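Local coordinates for protein structure-specific endonuclease subunit slx4 (Schizosaccharomyces pombe, PDB 4ZDT) that serves as the regulatory subunit of the heterodimeric Slx1-Slx4 structure-specific endonuclease, which cuts branched DNA near its junctions during repair and recombination, at residues Q7-R10 and A11-Q14; K20-S23 and V24-I28. All coordinates share one frame; numbering follows the deposited sequence.

Contact 1 (Q7-R10 and A11-Q14)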
ATOM      1  N   GLN B   7      14.071  -3.251 -12.285  1.00 34.87           N
ATOM      2  CA  GLN B   7      14.954  -3.057 -11.105  1.00 34.15           C
ATOM      3  C   GLN B   7      14.806  -1.645 -10.524  1.00 32.76           C
ATOM      4  O   GLN B   7      14.849  -1.465  -9.315  1.00 31.94           O
ATOM      5  CB  GLN B   7      16.431  -3.319 -11.437  1.00 34.96           C
ATOM      6  CG  GLN B   7      16.745  -4.699 -12.019  0.80 36.58           C
ATOM      7  CD  GLN B   7      18.135  -4.763 -12.681  0.50 38.53           C
ATOM      8  OE1 GLN B   7      18.983  -3.876 -12.493  1.00 40.55           O
ATOM      9  NE2 GLN B   7      18.371  -5.823 -13.448  0.30 38.57           N
ATOM     10  N   THR B   8      14.650  -0.629 -11.391  1.00 31.42           N
ATOM     11  CA  THR B   8      14.411   0.721 -10.881  1.00 30.60           C
ATOM     12  C   THR B   8      12.981   0.870 -10.330  1.00 28.86           C
ATOM     13  O   THR B   8      12.752   1.531  -9.302  1.00 28.50           O
ATOM     14  CB  THR B   8      14.685   1.820 -11.934  1.00 30.50           C
ATOM     15  OG1 THR B   8      16.009   1.655 -12.454  1.00 34.02           O
ATOM     16  CG2 THR B   8      14.642   3.147 -11.261  1.00 32.33           C
ATOM     17  N   HIS B   9      12.026   0.214 -10.982  1.00 27.28           N
ATOM     18  CA  HIS B   9      10.648   0.208 -10.501  1.00 26.59           C
ATOM     19  C   HIS B   9      10.543  -0.458  -9.120  1.00 26.31           C
ATOM     20  O   HIS B   9       9.698  -0.087  -8.305  1.00 25.94           O
ATOM     21  CB  HIS B   9       9.735  -0.504 -11.500  1.00 26.92           C
ATOM     22  CG  HIS B   9       9.356   0.337 -12.679  1.00 27.10           C
ATOM     23  ND1 HIS B   9       8.699  -0.174 -13.777  1.00 28.32           N
ATOM     24  CD2 HIS B   9       9.543   1.654 -12.931  1.00 26.91           C
ATOM     25  CE1 HIS B   9       8.497   0.792 -14.656  1.00 26.03           C
ATOM     26  NE2 HIS B   9       9.000   1.912 -14.166  1.00 28.85           N
ATOM     27  N   ARG B  10      11.406  -1.438  -8.874  1.00 26.01           N
ATOM     28  CA  ARG B  10      11.426  -2.171  -7.612  1.00 27.03           C
ATOM     29  C   ARG B  10      11.935  -1.282  -6.473  1.00 26.22           C
ATOM     30  O   ARG B  10      11.392  -1.309  -5.369  1.00 26.18           O
ATOM     31  CB  ARG B  10      12.283  -3.438  -7.751  1.00 26.92           C
ATOM     32  CG  ARG B  10      12.240  -4.378  -6.531  1.00 31.35           C
ATOM     33  CD  ARG B  10      13.118  -5.609  -6.776  1.00 36.65           C
ATOM     34  NE  ARG B  10      12.987  -6.636  -5.740  1.00 41.71           N
ATOM     35  CZ  ARG B  10      13.523  -6.565  -4.522  1.00 44.69           C
ATOM     36  NH1 ARG B  10      14.216  -5.496  -4.137  1.00 46.43           N
ATOM     37  NH2 ARG B  10      13.355  -7.568  -3.675  1.00 46.51           N
ATOM     38  N   ALA B  11      12.964  -0.479  -6.771  1.00 25.66           N
ATOM     39  CA  ALA B  11      13.497   0.499  -5.836  1.00 25.15           C
ATOM     40  C   ALA B  11      12.449   1.524  -5.388  1.00 24.93           C
ATOM     41  O   ALA B  11      12.419   1.893  -4.205  1.00 23.97           O
ATOM     42  CB  ALA B  11      14.725   1.205  -6.428  1.00 25.78           C
ATOM     43  N   ILE B  12      11.583   1.977  -6.306  1.00 23.55           N
ATOM     44  CA  ILE B  12      10.512   2.910  -5.916  1.00 22.64           C
ATOM     45  C   ILE B  12       9.569   2.200  -4.922  1.00 22.59           C
ATOM     46  O   ILE B  12       9.239   2.758  -3.862  1.00 22.42           O
ATOM     47  CB  ILE B  12       9.713   3.476  -7.129  1.00 23.30           C
ATOM     48  CG1 ILE B  12      10.635   4.245  -8.109  1.00 21.66           C
ATOM     49  CG2 ILE B  12       8.561   4.392  -6.661  1.00 21.17           C
ATOM     50  CD1 ILE B  12      10.023   4.417  -9.524  1.00 25.95           C
ATOM     51  N   SER B  13       9.166   0.966  -5.254  1.00 22.80           N
ATOM     52  CA  SER B  13       8.293   0.192  -4.372  1.00 22.90           C
ATOM     53  C   SER B  13       8.930   0.006  -2.993  1.00 23.32           C
ATOM     54  O   SER B  13       8.248   0.156  -1.965  1.00 23.07           O
ATOM     55  CB  SER B  13       7.933  -1.161  -4.990  1.00 23.17           C
ATOM     56  OG  SER B  13       7.248  -0.985  -6.238  1.00 22.60           O
ATOM     57  N   GLN B  14      10.228  -0.317  -2.975  1.00 23.38           N
ATOM     58  CA  GLN B  14      10.947  -0.512  -1.722  1.00 24.13           C
ATOM     59  C   GLN B  14      10.965   0.736  -0.869  1.00 23.62           C
ATOM     60  O   GLN B  14      10.790   0.642   0.344  1.00 24.86           O
ATOM     61  CB  GLN B  14      12.368  -1.066  -1.931  1.00 24.14           C
ATOM     62  CG  GLN B  14      12.398  -2.477  -2.504  1.00 27.58           C
ATOM     63  CD  GLN B  14      11.660  -3.487  -1.639  1.00 32.66           C
ATOM     64  OE1 GLN B  14      12.005  -3.695  -0.469  1.00 36.00           O
ATOM     65  NE2 GLN B  14      10.648  -4.121  -2.206  1.00 31.48           N
TER
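The guanidinium of Arg10 carries the amide of Gln14, one turn on, over one face: NE2 of Gln14 lies 4.2 Å above the guanidinium plane, offset toward its rim, and the two flat groups are inclined by only 21°. The nearest approach of the two side chains is between NH1 of Arg10 and CG of Gln14, 3.9 Å apart. Arg10 gets there with CG anti to its backbone N (chi1 -173°) and a chain extended as far as NE, whereas Gln14 is bent at chi2, which carries its amide obliquely across one face of the guanidinium. Glu44 of the Slx1 chain gives the pair a common acidic neighbour, hydrogen-bonded to NE2 of Gln14 and packed against Arg10. The His9 ring is met obliquely by CD1 of Ile12, 4.4 Å from CD2 of His9, while its NE2 is hydrogen-bonded to Ser57 on helix 52-62. Ile12 also lays CG1 3.6 Å from the carbonyl O of Thr8, and its side chain reaches Trp58. Ser13 OG is gripped from two chains, by Trp58 NE1 and by the backbone O of Cys45 of Slx1. Beneath these side chains the backbone bonds run from residue i+4 to i: Gln14 N to Arg10 O at 2.8 Å, Ile12 N to Thr8 O at 3.2 Å and Ser13 N to His9 O at 3.3 Å. This is the regular i to i+4 pattern of an alpha-helix with two working faces, His9 and Ile12 packing on helix 52-62 within the C-terminal domain of Slx4, Arg10 and Gln14 meeting the RING finger subunit.

Contact 2 (K20-S23 and V24-I28)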
ATOM      1  N   LYS B  20      10.014   5.256   6.930  1.00 29.71           N
ATOM      2  CA  LYS B  20       9.288   5.487   8.199  1.00 30.87           C
ATOM      3  C   LYS B  20       8.010   6.264   7.946  1.00 30.00           C
ATOM      4  O   LYS B  20       7.011   6.047   8.619  1.00 30.21           O
ATOM      5  CB  LYS B  20      10.139   6.246   9.233  1.00 31.97           C
ATOM      6  CG  LYS B  20      11.536   5.669   9.461  1.00 35.80           C
ATOM      7  CD  LYS B  20      11.550   4.357  10.251  1.00 42.44           C
ATOM      8  CE  LYS B  20      12.994   3.914  10.528  1.00 44.96           C
ATOM      9  NZ  LYS B  20      13.061   2.660  11.324  1.00 47.63           N
ATOM     10  N   ASP B  21       8.055   7.179   6.985  1.00 28.89           N
ATOM     11  CA  ASP B  21       6.876   7.911   6.552  1.00 28.17           C
ATOM     12  C   ASP B  21       6.022   7.025   5.621  1.00 27.54           C
ATOM     13  O   ASP B  21       6.319   6.882   4.423  1.00 25.77           O
ATOM     14  CB  ASP B  21       7.289   9.198   5.846  1.00 28.10           C
ATOM     15  CG  ASP B  21       6.113   9.964   5.274  1.00 27.02           C
ATOM     16  OD1 ASP B  21       4.935   9.620   5.522  1.00 28.47           O
ATOM     17  OD2 ASP B  21       6.363  10.936   4.565  1.00 27.90           O
ATOM     18  N   ASN B  22       4.977   6.425   6.193  1.00 26.51           N
ATOM     19  CA  ASN B  22       4.148   5.467   5.464  1.00 26.37           C
ATOM     20  C   ASN B  22       2.952   6.091   4.754  1.00 25.93           C
ATOM     21  O   ASN B  22       2.073   5.377   4.233  1.00 26.49           O
ATOM     22  CB  ASN B  22       3.714   4.318   6.393  1.00 26.44           C
ATOM     23  CG  ASN B  22       2.683   4.743   7.432  1.00 27.49           C
ATOM     24  OD1 ASN B  22       2.248   5.890   7.473  1.00 27.17           O
ATOM     25  ND2 ASN B  22       2.294   3.799   8.282  1.00 29.64           N
ATOM     26  N   SER B  23       2.917   7.419   4.732  1.00 25.71           N
ATOM     27  CA  SER B  23       1.780   8.149   4.196  1.00 25.27           C
ATOM     28  C   SER B  23       1.554   7.877   2.713  1.00 24.71           C
ATOM     29  O   SER B  23       0.402   7.816   2.269  1.00 24.05           O
ATOM     30  CB  SER B  23       1.897   9.655   4.466  1.00 26.05           C
ATOM     31  OG  SER B  23       3.071  10.213   3.885  1.00 28.42           O
ATOM     32  N   VAL B  24       2.633   7.726   1.943  1.00 23.53           N
ATOM     33  CA  VAL B  24       2.465   7.411   0.526  1.00 22.79           C
ATOM     34  C   VAL B  24       1.846   6.022   0.370  1.00 21.99           C
ATOM     35  O   VAL B  24       0.944   5.836  -0.432  1.00 21.95           O
ATOM     36  CB  VAL B  24       3.785   7.484  -0.286  1.00 22.94           C
ATOM     37  CG1 VAL B  24       3.558   6.987  -1.725  1.00 21.60           C
ATOM     38  CG2 VAL B  24       4.320   8.899  -0.305  1.00 22.13           C
ATOM     39  N   TRP B  25       2.355   5.045   1.111  1.00 21.87           N
ATOM     40  CA  TRP B  25       1.826   3.698   0.976  1.00 22.19           C
ATOM     41  C   TRP B  25       0.337   3.707   1.359  1.00 22.84           C
ATOM     42  O   TRP B  25      -0.486   3.090   0.684  1.00 22.42           O
ATOM     43  CB  TRP B  25       2.619   2.694   1.799  1.00 21.75           C
ATOM     44  CG  TRP B  25       2.396   1.262   1.375  1.00 20.84           C
ATOM     45  CD1 TRP B  25       1.703   0.822   0.268  1.00 22.51           C
ATOM     46  CD2 TRP B  25       2.905   0.099   2.011  1.00 22.49           C
ATOM     47  NE1 TRP B  25       1.737  -0.543   0.200  1.00 22.46           N
ATOM     48  CE2 TRP B  25       2.465  -1.016   1.261  1.00 22.32           C
ATOM     49  CE3 TRP B  25       3.687  -0.118   3.157  1.00 21.98           C
ATOM     50  CZ2 TRP B  25       2.786  -2.327   1.613  1.00 23.26           C
ATOM     51  CZ3 TRP B  25       4.011  -1.415   3.502  1.00 23.20           C
ATOM     52  CH2 TRP B  25       3.554  -2.510   2.740  1.00 24.53           C
ATOM     53  N   ILE B  26      -0.003   4.454   2.410  1.00 22.99           N
ATOM     54  CA  ILE B  26      -1.400   4.528   2.869  1.00 22.89           C
ATOM     55  C   ILE B  26      -2.305   5.153   1.809  1.00 22.70           C
ATOM     56  O   ILE B  26      -3.449   4.726   1.637  1.00 21.81           O
ATOM     57  CB  ILE B  26      -1.508   5.289   4.209  1.00 23.04           C
ATOM     58  CG1 ILE B  26      -0.808   4.493   5.321  1.00 24.05           C
ATOM     59  CG2 ILE B  26      -2.978   5.568   4.569  1.00 22.77           C
ATOM     60  CD1 ILE B  26      -1.562   3.280   5.762  1.00 30.46           C
ATOM     61  N   LYS B  27      -1.794   6.150   1.082  1.00 22.25           N
ATOM     62  CA  LYS B  27      -2.549   6.715  -0.034  1.00 22.32           C
ATOM     63  C   LYS B  27      -2.854   5.652  -1.092  1.00 21.59           C
ATOM     64  O   LYS B  27      -4.004   5.503  -1.525  1.00 21.99           O
ATOM     65  CB  LYS B  27      -1.816   7.918  -0.672  1.00 22.67           C
ATOM     66  CG  LYS B  27      -1.954   9.219   0.146  1.00 24.14           C
ATOM     67  CD  LYS B  27      -1.145  10.349  -0.499  1.00 27.42           C
ATOM     68  CE  LYS B  27      -1.237  11.640   0.303  1.00 29.73           C
ATOM     69  NZ  LYS B  27      -0.559  12.711  -0.449  1.00 33.72           N
ATOM     70  N   ILE B  28      -1.826   4.914  -1.490  1.00 20.98           N
ATOM     71  CA  ILE B  28      -1.938   3.844  -2.486  1.00 21.61           C
ATOM     72  C   ILE B  28      -2.950   2.790  -2.024  1.00 22.11           C
ATOM     73  O   ILE B  28      -3.825   2.381  -2.786  1.00 21.96           O
ATOM     74  CB  ILE B  28      -0.555   3.173  -2.729  1.00 21.47           C
ATOM     75  CG1 ILE B  28       0.400   4.170  -3.419  1.00 22.43           C
ATOM     76  CG2 ILE B  28      -0.674   1.850  -3.559  1.00 22.10           C
ATOM     77  CD1 ILE B  28       1.877   3.724  -3.416  1.00 22.42           C
TER
HETATM   78  O   HOH W   1       5.086   5.522   2.254  1.00 20.47           O
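Ile26 leans back over Asn22, four residues earlier. Its CB sits 3.6 Å from the carbonyl O of Asn22, and CG1, placed beside its own backbone N by a chi1 of -66°, closes to 3.2 Å from that same O. CG1 is also 4.0 Å from OD1 of Asn22, so the aliphatic branch lies against both the backbone carbonyl and the side-chain amide. The chain then bends at chi2 (-73°) to end in CD1, and the side chain packs on Thr34 of the Slx1 chain. The same Asn22 carbonyl accepts a hydrogen bond from Ile26 N at 2.9 Å, nearly along the C=O axis. Lys27 N likewise bonds to Ser23 O, and the methylenes of Lys27 run past this oxygen, CG being closest.

Asn22 is the N-cap residue, but the side-chain bonds at this helix start come from Asp21. In an Asx turn, Asp21 OD1 accepts Ser23 N from above the carboxylate plane and, on its syn side, the hydroxyl Ser23 OG at 2.6 Å. A chi1 of 60° sets OG between the backbone N and carbonyl carbon of Ser23. Losing the hydroxyl of Ser23 to an alanine here is likely to leave Asp21 OD1 with the Ser23 N-H as its one partner in the turn. A water extends the link, donating to Asp21 O and accepting from Trp25 N at 3.0 Å.

The turn leads from helix 3-18 into helix 23-29. Asp21 OD2 bonds Trp42 on helix 36-45, against which Val24 also packs; Trp25 rests on Val16 and Lys17 of helix 3-18 and bonds through NE1 to the backbone O of Val47 of Slx1. Thr34 of Slx1 also packs on Asn22 and Trp25.

Overall arrangement
Contact 1 comes first along the chain, in the middle of helix 3-18; contact 2 follows, at the turn where helix 23-29 begins. Their centres are 15 Å apart and their nearest atoms about 7 Å, so they do not touch, but the far end of helix 3-18 joins them: Val16 there packs against helix 23-29. Each is tied to a different later helix, contact 1 to helix 52-62 and contact 2 to helix 36-45, within the compact all-helical C-terminal domain of Slx4. Both also reach Slx1, where Val47 is a shared neighbour, consistent with the two consecutive helices contributing to a common surface for the RING finger subunit.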